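Local structure of monovalent Na+/H+ antiporter subunit G (Dietzia sp. DQ12-45-1b, 7D3U) at residues T8-F22 against A46-L60. The protein is a small membrane subunit of the multi-subunit Mrp complex, which probably exchanges sodium ions for protons across the bacterial membrane. Residues are numbered along the deposited sequence; the frame is centred on the assembly and turned at random.
Sequences TVLGSVSVLVGAVVF and AGLGLVFVIAGAFLL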
ATOM      1  N   THR E   8      24.893 -27.979  49.445  1.00100.20           N
ATOM      2  CA  THR E   8      23.527 -28.254  49.011  1.00100.20           C
ATOM      3  C   THR E   8      22.517 -27.807  50.060  1.00100.20           C
ATOM      4  O   THR E   8      21.567 -27.076  49.753  1.00100.20           O
ATOM      5  CB  THR E   8      23.362 -29.743  48.707  1.00100.20           C
ATOM      6  OG1 THR E   8      23.953 -30.042  47.436  1.00100.20           O
ATOM      7  CG2 THR E   8      21.888 -30.120  48.672  1.00100.20           C
ATOM      8  N   VAL E   9      22.709 -28.231  51.312  1.00 97.52           N
ATOM      9  CA  VAL E   9      21.760 -27.855  52.358  1.00 97.52           C
ATOM     10  C   VAL E   9      21.804 -26.353  52.620  1.00 97.52           C
ATOM     11  O   VAL E   9      20.770 -25.738  52.918  1.00 97.52           O
ATOM     12  CB  VAL E   9      22.012 -28.672  53.641  1.00 97.52           C
ATOM     13  CG1 VAL E   9      23.260 -28.197  54.363  1.00 97.52           C
ATOM     14  CG2 VAL E   9      20.806 -28.585  54.560  1.00 97.52           C
ATOM     15  N   LEU E  10      22.981 -25.733  52.490  1.00 96.89           N
ATOM     16  CA  LEU E  10      23.090 -24.295  52.683  1.00 96.89           C
ATOM     17  C   LEU E  10      22.331 -23.543  51.603  1.00 96.89           C
ATOM     18  O   LEU E  10      21.588 -22.604  51.899  1.00 96.89           O
ATOM     19  CB  LEU E  10      24.560 -23.881  52.686  1.00 96.89           C
ATOM     20  CG  LEU E  10      24.951 -22.743  53.623  1.00 96.89           C
ATOM     21  CD1 LEU E  10      24.517 -23.065  55.041  1.00 96.89           C
ATOM     22  CD2 LEU E  10      26.449 -22.499  53.563  1.00 96.89           C
ATOM     23  N   GLY E  11      22.493 -23.953  50.347  1.00 92.90           N
ATOM     24  CA  GLY E  11      21.735 -23.335  49.277  1.00 92.90           C
ATOM     25  C   GLY E  11      20.244 -23.548  49.427  1.00 92.90           C
ATOM     26  O   GLY E  11      19.448 -22.663  49.109  1.00 92.90           O
ATOM     27  N   SER E  12      19.843 -24.721  49.921  1.00 90.08           N
ATOM     28  CA  SER E  12      18.419 -24.980  50.103  1.00 90.08           C
ATOM     29  C   SER E  12      17.826 -24.058  51.161  1.00 90.08           C
ATOM     30  O   SER E  12      16.810 -23.388  50.924  1.00 90.08           O
ATOM     31  CB  SER E  12      18.199 -26.443  50.483  1.00 90.08           C
ATOM     32  OG  SER E  12      16.826 -26.701  50.708  1.00 90.08           O
ATOM     33  N   VAL E  13      18.454 -23.996  52.336  1.00 89.50           N
ATOM     34  CA  VAL E  13      17.931 -23.120  53.380  1.00 89.50           C
ATOM     35  C   VAL E  13      18.035 -21.664  52.948  1.00 89.50           C
ATOM     36  O   VAL E  13      17.202 -20.837  53.330  1.00 89.50           O
ATOM     37  CB  VAL E  13      18.649 -23.378  54.723  1.00 89.50           C
ATOM     38  CG1 VAL E  13      20.128 -23.073  54.620  1.00 89.50           C
ATOM     39  CG2 VAL E  13      17.999 -22.580  55.845  1.00 89.50           C
ATOM     40  N   SER E  14      19.010 -21.336  52.094  1.00 88.45           N
ATOM     41  CA  SER E  14      19.168 -19.958  51.652  1.00 88.45           C
ATOM     42  C   SER E  14      18.071 -19.555  50.676  1.00 88.45           C
ATOM     43  O   SER E  14      17.517 -18.457  50.787  1.00 88.45           O
ATOM     44  CB  SER E  14      20.547 -19.767  51.027  1.00 88.45           C
ATOM     45  OG  SER E  14      20.586 -18.582  50.255  1.00 88.45           O
ATOM     46  N   VAL E  15      17.737 -20.421  49.717  1.00 86.23           N
ATOM     47  CA  VAL E  15      16.637 -20.087  48.818  1.00 86.23           C
ATOM     48  C   VAL E  15      15.319 -20.070  49.576  1.00 86.23           C
ATOM     49  O   VAL E  15      14.429 -19.274  49.258  1.00 86.23           O
ATOM     50  CB  VAL E  15      16.579 -21.035  47.604  1.00 86.23           C
ATOM     51  CG1 VAL E  15      17.909 -21.066  46.887  1.00 86.23           C
ATOM     52  CG2 VAL E  15      16.160 -22.430  48.013  1.00 86.23           C
ATOM     53  N   LEU E  16      15.174 -20.905  50.610  1.00 84.87           N
ATOM     54  CA  LEU E  16      13.951 -20.836  51.403  1.00 84.87           C
ATOM     55  C   LEU E  16      13.862 -19.518  52.166  1.00 84.87           C
ATOM     56  O   LEU E  16      12.799 -18.885  52.201  1.00 84.87           O
ATOM     57  CB  LEU E  16      13.875 -22.023  52.359  1.00 84.87           C
ATOM     58  CG  LEU E  16      13.056 -23.203  51.840  1.00 84.87           C
ATOM     59  CD1 LEU E  16      12.777 -24.186  52.960  1.00 84.87           C
ATOM     60  CD2 LEU E  16      11.761 -22.724  51.209  1.00 84.87           C
ATOM     61  N   VAL E  17      14.971 -19.084  52.768  1.00 83.50           N
ATOM     62  CA  VAL E  17      14.992 -17.807  53.474  1.00 83.50           C
ATOM     63  C   VAL E  17      14.709 -16.660  52.513  1.00 83.50           C
ATOM     64  O   VAL E  17      13.947 -15.741  52.830  1.00 83.50           O
ATOM     65  CB  VAL E  17      16.339 -17.625  54.198  1.00 83.50           C
ATOM     66  CG1 VAL E  17      16.566 -16.168  54.559  1.00 83.50           C
ATOM     67  CG2 VAL E  17      16.387 -18.498  55.440  1.00 83.50           C
ATOM     68  N   GLY E  18      15.305 -16.703  51.322  1.00 84.68           N
ATOM     69  CA  GLY E  18      15.074 -15.647  50.351  1.00 84.68           C
ATOM     70  C   GLY E  18      13.636 -15.592  49.871  1.00 84.68           C
ATOM     71  O   GLY E  18      13.068 -14.509  49.711  1.00 84.68           O
ATOM     72  N   ALA E  19      13.024 -16.754  49.638  1.00 82.41           N
ATOM     73  CA  ALA E  19      11.622 -16.769  49.239  1.00 82.41           C
ATOM     74  C   ALA E  19      10.730 -16.246  50.355  1.00 82.41           C
ATOM     75  O   ALA E  19       9.771 -15.509  50.101  1.00 82.41           O
ATOM     76  CB  ALA E  19      11.206 -18.181  48.834  1.00 82.41           C
ATOM     77  N   VAL E  20      11.034 -16.611  51.603  1.00 83.60           N
ATOM     78  CA  VAL E  20      10.249 -16.113  52.728  1.00 83.60           C
ATOM     79  C   VAL E  20      10.391 -14.601  52.845  1.00 83.60           C
ATOM     80  O   VAL E  20       9.420 -13.891  53.136  1.00 83.60           O
ATOM     81  CB  VAL E  20      10.666 -16.835  54.023  1.00 83.60           C
ATOM     82  CG1 VAL E  20      10.411 -15.962  55.239  1.00 83.60           C
ATOM     83  CG2 VAL E  20       9.928 -18.157  54.142  1.00 83.60           C
ATOM     84  N   VAL E  21      11.595 -14.080  52.600  1.00 83.93           N
ATOM     85  CA  VAL E  21      11.806 -12.638  52.665  1.00 83.93           C
ATOM     86  C   VAL E  21      11.053 -11.933  51.547  1.00 83.93           C
ATOM     87  O   VAL E  21      10.484 -10.856  51.749  1.00 83.93           O
ATOM     88  CB  VAL E  21      13.308 -12.319  52.622  1.00 83.93           C
ATOM     89  CG1 VAL E  21      13.534 -10.837  52.402  1.00 83.93           C
ATOM     90  CG2 VAL E  21      13.956 -12.766  53.900  1.00 83.93           C
ATOM     91  N   PHE E  22      11.046 -12.519  50.348  1.00 83.02           N
ATOM     92  CA  PHE E  22      10.266 -11.944  49.258  1.00 83.02           C
ATOM     93  C   PHE E  22       8.785 -11.922  49.602  1.00 83.02           C
ATOM     94  O   PHE E  22       8.090 -10.937  49.332  1.00 83.02           O
ATOM     95  CB  PHE E  22      10.502 -12.726  47.969  1.00 83.02           C
ATOM     96  CG  PHE E  22      11.475 -12.076  47.040  1.00 83.02           C
ATOM     97  CD1 PHE E  22      11.126 -10.937  46.341  1.00 83.02           C
ATOM     98  CD2 PHE E  22      12.738 -12.606  46.856  1.00 83.02           C
ATOM     99  CE1 PHE E  22      12.022 -10.333  45.486  1.00 83.02           C
ATOM    100  CE2 PHE E  22      13.635 -12.009  46.000  1.00 83.02           C
ATOM    101  CZ  PHE E  22      13.277 -10.871  45.313  1.00 83.02           C
ATOM    102  N   ALA E  46      13.593  -6.590  48.809  1.00 83.64           N
ATOM    103  CA  ALA E  46      13.997  -6.924  47.449  1.00 83.64           C
ATOM    104  C   ALA E  46      15.499  -7.124  47.324  1.00 83.64           C
ATOM    105  O   ALA E  46      15.947  -7.795  46.389  1.00 83.64           O
ATOM    106  CB  ALA E  46      13.537  -5.835  46.481  1.00 83.64           C
ATOM    107  N   GLY E  47      16.286  -6.568  48.238  1.00 85.15           N
ATOM    108  CA  GLY E  47      17.716  -6.783  48.215  1.00 85.15           C
ATOM    109  C   GLY E  47      18.119  -8.062  48.916  1.00 85.15           C
ATOM    110  O   GLY E  47      18.759  -8.930  48.311  1.00 85.15           O
ATOM    111  N   LEU E  48      17.747  -8.191  50.193  1.00 87.18           N
ATOM    112  CA  LEU E  48      18.150  -9.358  50.970  1.00 87.18           C
ATOM    113  C   LEU E  48      17.593 -10.645  50.379  1.00 87.18           C
ATOM    114  O   LEU E  48      18.334 -11.613  50.176  1.00 87.18           O
ATOM    115  CB  LEU E  48      17.712  -9.204  52.426  1.00 87.18           C
ATOM    116  CG  LEU E  48      18.366  -8.068  53.214  1.00 87.18           C
ATOM    117  CD1 LEU E  48      17.724  -7.954  54.585  1.00 87.18           C
ATOM    118  CD2 LEU E  48      19.870  -8.249  53.346  1.00 87.18           C
ATOM    119  N   GLY E  49      16.281 -10.692  50.132  1.00 87.00           N
ATOM    120  CA  GLY E  49      15.690 -11.908  49.601  1.00 87.00           C
ATOM    121  C   GLY E  49      16.314 -12.336  48.287  1.00 87.00           C
ATOM    122  O   GLY E  49      16.595 -13.518  48.079  1.00 87.00           O
ATOM    123  N   LEU E  50      16.568 -11.378  47.395  1.00 84.60           N
ATOM    124  CA  LEU E  50      17.122 -11.733  46.095  1.00 84.60           C
ATOM    125  C   LEU E  50      18.576 -12.175  46.208  1.00 84.60           C
ATOM    126  O   LEU E  50      18.994 -13.111  45.521  1.00 84.60           O
ATOM    127  CB  LEU E  50      16.986 -10.567  45.120  1.00 84.60           C
ATOM    128  CG  LEU E  50      17.451 -10.885  43.700  1.00 84.60           C
ATOM    129  CD1 LEU E  50      16.920 -12.224  43.249  1.00 84.60           C
ATOM    130  CD2 LEU E  50      17.028  -9.811  42.725  1.00 84.60           C
ATOM    131  N   VAL E  51      19.364 -11.526  47.068  1.00 85.50           N
ATOM    132  CA  VAL E  51      20.740 -11.975  47.262  1.00 85.50           C
ATOM    133  C   VAL E  51      20.758 -13.382  47.844  1.00 85.50           C
ATOM    134  O   VAL E  51      21.569 -14.231  47.442  1.00 85.50           O
ATOM    135  CB  VAL E  51      21.508 -10.980  48.151  1.00 85.50           C
ATOM    136  CG1 VAL E  51      22.796 -11.603  48.662  1.00 85.50           C
ATOM    137  CG2 VAL E  51      21.801  -9.711  47.375  1.00 85.50           C
ATOM    138  N   PHE E  52      19.847 -13.660  48.780  1.00 87.56           N
ATOM    139  CA  PHE E  52      19.757 -14.995  49.360  1.00 87.56           C
ATOM    140  C   PHE E  52      19.400 -16.027  48.301  1.00 87.56           C
ATOM    141  O   PHE E  52      20.003 -17.104  48.239  1.00 87.56           O
ATOM    142  CB  PHE E  52      18.728 -15.007  50.488  1.00 87.56           C
ATOM    143  CG  PHE E  52      19.305 -14.702  51.835  1.00 87.56           C
ATOM    144  CD1 PHE E  52      20.095 -15.626  52.488  1.00 87.56           C
ATOM    145  CD2 PHE E  52      19.059 -13.490  52.447  1.00 87.56           C
ATOM    146  CE1 PHE E  52      20.629 -15.344  53.726  1.00 87.56           C
ATOM    147  CE2 PHE E  52      19.588 -13.204  53.682  1.00 87.56           C
ATOM    148  CZ  PHE E  52      20.374 -14.131  54.323  1.00 87.56           C
ATOM    149  N   VAL E  53      18.413 -15.715  47.458  1.00 85.35           N
ATOM    150  CA  VAL E  53      18.007 -16.653  46.414  1.00 85.35           C
ATOM    151  C   VAL E  53      19.143 -16.884  45.427  1.00 85.35           C
ATOM    152  O   VAL E  53      19.387 -18.016  44.999  1.00 85.35           O
ATOM    153  CB  VAL E  53      16.734 -16.155  45.709  1.00 85.35           C
ATOM    154  CG1 VAL E  53      16.376 -17.074  44.566  1.00 85.35           C
ATOM    155  CG2 VAL E  53      15.583 -16.099  46.688  1.00 85.35           C
ATOM    156  N   ILE E  54      19.867 -15.823  45.063  1.00 84.76           N
ATOM    157  CA  ILE E  54      20.968 -15.965  44.115  1.00 84.76           C
ATOM    158  C   ILE E  54      22.053 -16.864  44.693  1.00 84.76           C
ATOM    159  O   ILE E  54      22.531 -17.795  44.033  1.00 84.76           O
ATOM    160  CB  ILE E  54      21.528 -14.584  43.730  1.00 84.76           C
ATOM    161  CG1 ILE E  54      20.545 -13.848  42.825  1.00 84.76           C
ATOM    162  CG2 ILE E  54      22.870 -14.725  43.040  1.00 84.76           C
ATOM    163  CD1 ILE E  54      20.077 -14.656  41.655  1.00 84.76           C
ATOM    164  N   ALA E  55      22.454 -16.603  45.940  1.00 87.49           N
ATOM    165  CA  ALA E  55      23.523 -17.398  46.537  1.00 87.49           C
ATOM    166  C   ALA E  55      23.091 -18.843  46.747  1.00 87.49           C
ATOM    167  O   ALA E  55      23.885 -19.768  46.539  1.00 87.49           O
ATOM    168  CB  ALA E  55      23.968 -16.773  47.855  1.00 87.49           C
ATOM    169  N   GLY E  56      21.838 -19.065  47.143  1.00 87.43           N
ATOM    170  CA  GLY E  56      21.365 -20.428  47.314  1.00 87.43           C
ATOM    171  C   GLY E  56      21.293 -21.184  46.003  1.00 87.43           C
ATOM    172  O   GLY E  56      21.677 -22.356  45.927  1.00 87.43           O
ATOM    173  N   ALA E  57      20.802 -20.527  44.951  1.00 86.74           N
ATOM    174  CA  ALA E  57      20.810 -21.134  43.627  1.00 86.74           C
ATOM    175  C   ALA E  57      22.227 -21.485  43.198  1.00 86.74           C
ATOM    176  O   ALA E  57      22.465 -22.561  42.639  1.00 86.74           O
ATOM    177  CB  ALA E  57      20.158 -20.189  42.622  1.00 86.74           C
ATOM    178  N   PHE E  58      23.181 -20.584  43.444  1.00 88.42           N
ATOM    179  CA  PHE E  58      24.568 -20.872  43.094  1.00 88.42           C
ATOM    180  C   PHE E  58      25.094 -22.066  43.875  1.00 88.42           C
ATOM    181  O   PHE E  58      25.846 -22.885  43.338  1.00 88.42           O
ATOM    182  CB  PHE E  58      25.440 -19.644  43.340  1.00 88.42           C
ATOM    183  CG  PHE E  58      26.906 -19.908  43.188  1.00 88.42           C
ATOM    184  CD1 PHE E  58      27.441 -20.210  41.951  1.00 88.42           C
ATOM    185  CD2 PHE E  58      27.750 -19.855  44.282  1.00 88.42           C
ATOM    186  CE1 PHE E  58      28.789 -20.452  41.806  1.00 88.42           C
ATOM    187  CE2 PHE E  58      29.099 -20.097  44.143  1.00 88.42           C
ATOM    188  CZ  PHE E  58      29.619 -20.395  42.904  1.00 88.42           C
ATOM    189  N   LEU E  59      24.705 -22.185  45.144  1.00 88.68           N
ATOM    190  CA  LEU E  59      25.142 -23.326  45.937  1.00 88.68           C
ATOM    191  C   LEU E  59      24.472 -24.623  45.506  1.00 88.68           C
ATOM    192  O   LEU E  59      25.027 -25.699  45.748  1.00 88.68           O
ATOM    193  CB  LEU E  59      24.880 -23.069  47.419  1.00 88.68           C
ATOM    194  CG  LEU E  59      25.764 -22.000  48.057  1.00 88.68           C
ATOM    195  CD1 LEU E  59      25.558 -21.958  49.558  1.00 88.68           C
ATOM    196  CD2 LEU E  59      27.220 -22.251  47.720  1.00 88.68           C
ATOM    197  N   LEU E  60      23.300 -24.556  44.873  1.00 88.08           N
ATOM    198  CA  LEU E  60      22.639 -25.781  44.439  1.00 88.08           C
ATOM    199  C   LEU E  60      23.242 -26.379  43.173  1.00 88.08           C
ATOM    200  O   LEU E  60      22.949 -27.538  42.862  1.00 88.08           O
ATOM    201  CB  LEU E  60      21.145 -25.539  44.231  1.00 88.08           C
ATOM    202  CG  LEU E  60      20.348 -25.673  45.527  1.00 88.08           C
ATOM    203  CD1 LEU E  60      20.727 -24.581  46.498  1.00 88.08           C
ATOM    204  CD2 LEU E  60      18.861 -25.665  45.263  1.00 88.08           C
TER
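CG1 of V17 stands over one face of the F52 ring, 4.0 Å from its centroid and 5° off the ring normal, a CH-pi contact. The valine turns that methyl anti to its own backbone N (chi1 162°), which sets it over the middle of the ring. At the edge of the same ring, near its plane, lies the hydroxyl of S14, with OG 3.7 Å from F52 CD1. The F52 ring further makes an edge-to-face contact with F19 of the neighbouring Cation antiporter subunit.

Beside this group the backbones meet at glycines, G11 facing G56. The CA-H of each appears to lie bent against the other's carbonyl oxygen, in a reciprocal pair of CA-H...O contacts, the one from G56 CA to G11 O measuring 3.4 Å. Two turns along, G18 lies against G49, and CG2 of V53 covers the G18 backbone. V15 presses CG1, anti to its carbonyl carbon, onto the peptide between G56 and A57.

Beyond the second glycine pair, the F22 ring reaches obliquely across to the G49–L50 backbone, and its CZ touches L50 CB at 3.7 Å. L50 also packs on Q77 of helix 68-95, the third helix of the subunit. At the other end, L59 lays CD1 against L10 CB.

The helices run antiparallel at 157°, their axes approaching to 7.3 Å. Such spacing, with small residues at the interface and CA-H...O contacts between facing glycines, is characteristic of glycine-mediated transmembrane helix packing, here joining the first two helices of a three-helix membrane subunit.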